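Local coordinates for putative GH105 family protein (Salmonella enterica subsp. enterica serovar Paratyphi A, PDB 3QWT), which is of unknown function but probably acts as a glycoside hydrolase of family GH105, whose members typically remove unsaturated uronic acid residues from oligosaccharides, at residues V109-E123 with M172-L185. Numbering follows the deposited sequence.
Sequences VNTMAPFLTLAYRYE and MMTVLPLAKIGKLL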
loop_
_atom_site.group_PDB
_atom_site.type_symbol
_atom_site.label_atom_id
_atom_site.label_comp_id
_atom_site.label_asym_id
_atom_site.label_seq_id
_atom_site.Cartn_x
_atom_site.Cartn_y
_atom_site.Cartn_z
ATOM N N VAL A 109 -8.452 -37.371 -12.329
ATOM C CA VAL A 109 -9.291 -36.621 -11.396
ATOM C C VAL A 109 -9.256 -37.247 -10.006
ATOM O O VAL A 109 -9.256 -36.539 -9.005
ATOM C CB VAL A 109 -10.746 -36.467 -11.908
ATOM C CG1 VAL A 109 -11.494 -37.808 -11.896
ATOM C CG2 VAL A 109 -11.499 -35.444 -11.074
ATOM N N ASN A 110 -9.195 -38.579 -9.956
ATOM C CA ASN A 110 -9.263 -39.322 -8.685
ATOM C C ASN A 110 -7.955 -39.516 -7.925
ATOM O O ASN A 110 -7.901 -39.342 -6.704
ATOM C CB ASN A 110 -9.936 -40.673 -8.886
ATOM C CG ASN A 110 -11.421 -40.530 -9.225
ATOM O OD1 ASN A 110 -12.075 -39.595 -8.772
ATOM N ND2 ASN A 110 -11.947 -41.456 -10.027
ATOM N N THR A 111 -6.898 -39.881 -8.632
ATOM C CA THR A 111 -5.613 -40.067 -7.961
ATOM C C THR A 111 -5.050 -38.733 -7.404
ATOM O O THR A 111 -4.070 -38.716 -6.652
ATOM C CB THR A 111 -4.609 -40.747 -8.896
ATOM O OG1 THR A 111 -4.437 -39.950 -10.076
ATOM C CG2 THR A 111 -5.101 -42.165 -9.287
HETATM N N MSE A 112 -5.704 -37.631 -7.755
HETATM C CA MSE A 112 -5.360 -36.289 -7.259
HETATM C C MSE A 112 -5.742 -36.094 -5.790
HETATM O O MSE A 112 -5.026 -35.425 -5.036
HETATM C CB MSE A 112 -6.059 -35.222 -8.133
HETATM C CG MSE A 112 -5.920 -33.773 -7.662
HETATM SE SE MSE A 112 -4.132 -32.990 -8.026
HETATM C CE MSE A 112 -4.123 -33.195 -9.920
ATOM N N ALA A 113 -6.865 -36.691 -5.392
ATOM C CA ALA A 113 -7.469 -36.447 -4.067
ATOM C C ALA A 113 -6.506 -36.454 -2.890
ATOM O O ALA A 113 -6.582 -35.575 -2.034
ATOM C CB ALA A 113 -8.622 -37.419 -3.813
ATOM N N PRO A 114 -5.591 -37.438 -2.834
ATOM C CA PRO A 114 -4.687 -37.436 -1.675
ATOM C C PRO A 114 -3.818 -36.168 -1.529
ATOM O O PRO A 114 -3.278 -35.919 -0.455
ATOM C CB PRO A 114 -3.810 -38.672 -1.909
ATOM C CG PRO A 114 -4.725 -39.611 -2.687
ATOM C CD PRO A 114 -5.522 -38.703 -3.597
ATOM N N PHE A 115 -3.680 -35.372 -2.573
ATOM C CA PHE A 115 -2.770 -34.231 -2.455
ATOM C C PHE A 115 -3.324 -33.081 -1.622
ATOM O O PHE A 115 -2.566 -32.255 -1.100
ATOM C CB PHE A 115 -2.218 -33.820 -3.812
ATOM C CG PHE A 115 -1.351 -34.879 -4.417
ATOM C CD1 PHE A 115 -0.064 -35.080 -3.941
ATOM C CD2 PHE A 115 -1.848 -35.730 -5.396
ATOM C CE1 PHE A 115 0.729 -36.081 -4.467
ATOM C CE2 PHE A 115 -1.060 -36.730 -5.929
ATOM C CZ PHE A 115 0.232 -36.909 -5.467
ATOM N N LEU A 116 -4.647 -33.078 -1.458
ATOM C CA LEU A 116 -5.294 -32.234 -0.476
ATOM C C LEU A 116 -4.661 -32.434 0.910
ATOM O O LEU A 116 -4.264 -31.474 1.566
ATOM C CB LEU A 116 -6.801 -32.527 -0.439
ATOM C CG LEU A 116 -7.600 -31.816 0.658
ATOM C CD1 LEU A 116 -7.328 -30.326 0.674
ATOM C CD2 LEU A 116 -9.101 -32.068 0.478
ATOM N N THR A 117 -4.555 -33.683 1.352
ATOM C CA THR A 117 -4.014 -33.949 2.686
ATOM C C THR A 117 -2.510 -33.699 2.750
ATOM O O THR A 117 -1.987 -33.187 3.748
ATOM C CB THR A 117 -4.356 -35.365 3.142
ATOM O OG1 THR A 117 -5.781 -35.507 3.177
ATOM C CG2 THR A 117 -3.787 -35.656 4.524
ATOM N N LEU A 118 -1.818 -34.046 1.672
ATOM C CA LEU A 118 -0.392 -33.806 1.601
ATOM C C LEU A 118 -0.112 -32.306 1.714
ATOM O O LEU A 118 0.862 -31.881 2.361
ATOM C CB LEU A 118 0.179 -34.343 0.293
ATOM C CG LEU A 118 1.706 -34.363 0.296
ATOM C CD1 LEU A 118 2.284 -35.318 1.367
ATOM C CD2 LEU A 118 2.245 -34.675 -1.099
ATOM N N ALA A 119 -0.977 -31.512 1.089
ATOM C CA ALA A 119 -0.809 -30.068 1.142
ATOM C C ALA A 119 -0.803 -29.616 2.590
ATOM O O ALA A 119 0.054 -28.841 2.994
ATOM C CB ALA A 119 -1.903 -29.332 0.334
ATOM N N TYR A 120 -1.747 -30.121 3.374
ATOM C CA TYR A 120 -1.817 -29.755 4.778
ATOM C C TYR A 120 -0.592 -30.249 5.545
ATOM O O TYR A 120 -0.100 -29.581 6.444
ATOM C CB TYR A 120 -3.075 -30.316 5.425
ATOM C CG TYR A 120 -4.301 -29.453 5.268
ATOM C CD1 TYR A 120 -5.295 -29.775 4.333
ATOM C CD2 TYR A 120 -4.472 -28.311 6.047
ATOM C CE1 TYR A 120 -6.432 -28.988 4.195
ATOM C CE2 TYR A 120 -5.603 -27.517 5.910
ATOM C CZ TYR A 120 -6.582 -27.863 4.983
ATOM O OH TYR A 120 -7.705 -27.082 4.842
ATOM N N ARG A 121 -0.102 -31.429 5.197
ATOM C CA ARG A 121 1.055 -31.956 5.901
ATOM C C ARG A 121 2.297 -31.141 5.544
ATOM O O ARG A 121 3.132 -30.865 6.399
ATOM C CB ARG A 121 1.248 -33.461 5.649
ATOM C CG ARG A 121 0.152 -34.352 6.273
ATOM C CD ARG A 121 0.149 -34.287 7.803
ATOM N NE ARG A 121 1.360 -34.856 8.400
ATOM C CZ ARG A 121 2.058 -34.292 9.382
ATOM N NH1 ARG A 121 1.671 -33.131 9.888
ATOM N NH2 ARG A 121 3.157 -34.882 9.851
ATOM N N TYR A 122 2.412 -30.742 4.287
ATOM C CA TYR A 122 3.530 -29.893 3.892
ATOM C C TYR A 122 3.453 -28.554 4.612
ATOM O O TYR A 122 4.469 -28.016 5.043
ATOM C CB TYR A 122 3.558 -29.670 2.382
ATOM C CG TYR A 122 4.643 -28.718 1.958
ATOM C CD1 TYR A 122 5.986 -29.069 2.081
ATOM C CD2 TYR A 122 4.332 -27.469 1.448
ATOM C CE1 TYR A 122 6.980 -28.204 1.711
ATOM C CE2 TYR A 122 5.324 -26.590 1.070
ATOM C CZ TYR A 122 6.650 -26.964 1.198
ATOM O OH TYR A 122 7.654 -26.095 0.818
ATOM N N GLU A 123 2.241 -28.024 4.744
ATOM C CA GLU A 123 2.034 -26.761 5.444
ATOM C C GLU A 123 2.605 -26.807 6.878
ATOM O O GLU A 123 3.296 -25.878 7.294
ATOM C CB GLU A 123 0.550 -26.419 5.480
ATOM C CG GLU A 123 0.231 -25.111 6.177
ATOM C CD GLU A 123 -1.223 -24.697 6.005
ATOM O OE1 GLU A 123 -1.486 -23.495 5.799
ATOM O OE2 GLU A 123 -2.106 -25.576 6.073
HETATM N N MSE A 172 -14.597 -32.593 -5.310
HETATM C CA MSE A 172 -13.920 -33.087 -4.122
HETATM C C MSE A 172 -12.501 -33.595 -4.418
HETATM O O MSE A 172 -11.561 -33.316 -3.659
HETATM C CB MSE A 172 -14.746 -34.201 -3.461
HETATM C CG MSE A 172 -14.092 -34.867 -2.253
HETATM SE SE MSE A 172 -14.067 -33.718 -0.671
HETATM C CE MSE A 172 -12.132 -33.593 -0.444
HETATM N N MSE A 173 -12.355 -34.339 -5.511
HETATM C CA MSE A 173 -11.113 -35.055 -5.804
HETATM C C MSE A 173 -9.999 -34.224 -6.460
HETATM O O MSE A 173 -8.834 -34.605 -6.383
HETATM C CB MSE A 173 -11.390 -36.259 -6.691
HETATM C CG MSE A 173 -12.571 -37.107 -6.248
HETATM SE SE MSE A 173 -12.614 -37.467 -4.337
HETATM C CE MSE A 173 -14.480 -38.080 -4.272
ATOM N N THR A 174 -10.346 -33.124 -7.128
ATOM C CA THR A 174 -9.331 -32.297 -7.796
ATOM C C THR A 174 -9.473 -30.803 -7.535
ATOM O O THR A 174 -8.492 -30.119 -7.269
ATOM C CB THR A 174 -9.287 -32.554 -9.330
ATOM O OG1 THR A 174 -8.733 -33.847 -9.568
ATOM C CG2 THR A 174 -8.409 -31.542 -10.043
ATOM N N VAL A 175 -10.683 -30.278 -7.622
ATOM C CA VAL A 175 -10.819 -28.856 -7.412
ATOM C C VAL A 175 -10.359 -28.420 -6.022
ATOM O O VAL A 175 -9.544 -27.522 -5.893
ATOM C CB VAL A 175 -12.238 -28.344 -7.626
ATOM C CG1 VAL A 175 -12.213 -26.819 -7.550
ATOM C CG2 VAL A 175 -12.761 -28.807 -8.962
ATOM N N LEU A 176 -10.897 -29.033 -4.980
ATOM C CA LEU A 176 -10.554 -28.583 -3.643
ATOM C C LEU A 176 -9.050 -28.723 -3.386
ATOM O O LEU A 176 -8.436 -27.813 -2.844
ATOM C CB LEU A 176 -11.381 -29.315 -2.584
ATOM C CG LEU A 176 -11.027 -28.942 -1.145
ATOM C CD1 LEU A 176 -11.180 -27.448 -0.913
ATOM C CD2 LEU A 176 -11.901 -29.701 -0.195
ATOM N N PRO A 177 -8.452 -29.865 -3.772
ATOM C CA PRO A 177 -6.993 -29.979 -3.611
ATOM C C PRO A 177 -6.248 -28.874 -4.345
ATOM O O PRO A 177 -5.268 -28.340 -3.827
ATOM C CB PRO A 177 -6.672 -31.340 -4.238
ATOM C CG PRO A 177 -7.928 -32.138 -4.043
ATOM C CD PRO A 177 -9.076 -31.162 -4.112
ATOM N N LEU A 178 -6.707 -28.535 -5.542
ATOM C CA LEU A 178 -6.050 -27.487 -6.324
ATOM C C LEU A 178 -6.127 -26.123 -5.633
ATOM O O LEU A 178 -5.136 -25.417 -5.524
ATOM C CB LEU A 178 -6.645 -27.398 -7.724
ATOM C CG LEU A 178 -6.104 -26.234 -8.542
ATOM C CD1 LEU A 178 -4.583 -26.372 -8.803
ATOM C CD2 LEU A 178 -6.878 -26.149 -9.837
ATOM N N ALA A 179 -7.315 -25.768 -5.168
ATOM C CA ALA A 179 -7.515 -24.595 -4.327
ATOM C C ALA A 179 -6.565 -24.578 -3.124
ATOM O O ALA A 179 -5.923 -23.569 -2.837
ATOM C CB ALA A 179 -8.952 -24.560 -3.838
ATOM N N LYS A 180 -6.474 -25.685 -2.405
ATOM C CA LYS A 180 -5.687 -25.658 -1.179
ATOM C C LYS A 180 -4.223 -25.396 -1.532
ATOM O O LYS A 180 -3.562 -24.538 -0.928
ATOM C CB LYS A 180 -5.862 -26.940 -0.368
ATOM C CG LYS A 180 -4.850 -27.110 0.769
ATOM C CD LYS A 180 -4.907 -25.976 1.777
ATOM C CE LYS A 180 -4.056 -26.293 3.020
ATOM N NZ LYS A 180 -3.994 -25.191 4.053
ATOM N N ILE A 181 -3.741 -26.098 -2.550
ATOM C CA ILE A 181 -2.352 -25.953 -2.968
ATOM C C ILE A 181 -2.073 -24.530 -3.442
ATOM O O ILE A 181 -1.008 -23.981 -3.171
ATOM C CB ILE A 181 -1.991 -26.970 -4.076
ATOM C CG1 ILE A 181 -2.135 -28.388 -3.529
ATOM C CG2 ILE A 181 -0.566 -26.752 -4.559
ATOM C CD1 ILE A 181 -1.717 -29.456 -4.499
ATOM N N GLY A 182 -3.044 -23.940 -4.139
ATOM C CA GLY A 182 -2.917 -22.590 -4.654
ATOM C C GLY A 182 -2.709 -21.599 -3.520
ATOM O O GLY A 182 -1.807 -20.760 -3.556
ATOM N N LYS A 183 -3.551 -21.701 -2.500
ATOM C CA LYS A 183 -3.362 -20.911 -1.303
ATOM C C LYS A 183 -1.995 -21.213 -0.672
ATOM O O LYS A 183 -1.203 -20.306 -0.421
ATOM C CB LYS A 183 -4.494 -21.189 -0.329
ATOM C CG LYS A 183 -5.829 -20.595 -0.768
ATOM C CD LYS A 183 -5.719 -19.054 -0.831
ATOM C CE LYS A 183 -6.992 -18.384 -1.313
ATOM N NZ LYS A 183 -6.884 -16.904 -1.089
ATOM N N LEU A 184 -1.709 -22.493 -0.464
ATOM C CA LEU A 184 -0.467 -22.924 0.182
ATOM C C LEU A 184 0.807 -22.408 -0.495
ATOM O O LEU A 184 1.678 -21.842 0.161
ATOM C CB LEU A 184 -0.424 -24.454 0.287
ATOM C CG LEU A 184 0.850 -25.047 0.907
ATOM C CD1 LEU A 184 1.093 -24.471 2.287
ATOM C CD2 LEU A 184 0.787 -26.581 0.975
ATOM N N LEU A 185 0.921 -22.605 -1.803
ATOM C CA LEU A 185 2.120 -22.181 -2.522
ATOM C C LEU A 185 2.036 -20.734 -3.008
ATOM O O LEU A 185 2.843 -20.309 -3.823
ATOM C CB LEU A 185 2.390 -23.117 -3.715
ATOM C CG LEU A 185 2.448 -24.616 -3.421
ATOM C CD1 LEU A 185 2.775 -25.347 -4.675
ATOM C CD2 LEU A 185 3.455 -24.943 -2.325
#
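Lys180 reaches across to the helix of residues 114-123 and ends over the ring of Tyr120. Its CE lies 3.5 Å from the ring centroid, 10° off the normal, in a CH-pi contact over the face, while NZ stands off-centre in a cation-pi contact. A long, flexible side chain suits this place: CG is anti to the backbone N (chi1 168°) and the chain bends once, at chi2, before running straight to the ring. On the way its CG passes 3.7 Å from CB of Ala119, whose small methyl admits this close passage, and NZ finishes in a salt bridge with Glu123, 2.8 Å from OE2 and approaching from above the carboxylate plane. Lys180 is buried, so carboxylate and ring together probably offset the cost of holding its charge there.

Lys180 is a knob among Leu116, Ala119, Tyr120 and Glu123. Leu116 answers as a knob among Met172, Leu176, Pro177 and Lys180, its two branches dividing the work: CD2 touches CE of selenomethionine Met172 at 3.5 Å, and CD1 rests on CB of Lys180. Pro177, lacking an N-H, fits the kink in its helix, and its CG packs 3.8 Å from CB of Leu116. Farther along, Leu184 sends CD2 to the ring edge of Tyr122, 3.7 Å from CD2 of the tyrosine.

At the other end, Thr174 OG1 donates to Val109 O (2.8 Å), in the carbonyl plane on a lone pair, tying the residue just ahead of the type I turn Asn110-Ala113 to the helix of residues 172-184; threonine's short side chain keeps the hydroxyl, beside the backbone N, close enough to reach that carbonyl.

The axes of helices 114-123 and 172-184 run nearly parallel, 21° apart in direction and 8.3 Å from each other at their closest approach, as neighbours in the alpha/alpha toroid. Helix 67-83 adds Tyr74 against Leu116 and Tyr77 against Tyr120; helix 131-143 packs on Met112 and Leu185, and helix 86-102 lies against Pro114 and Leu118.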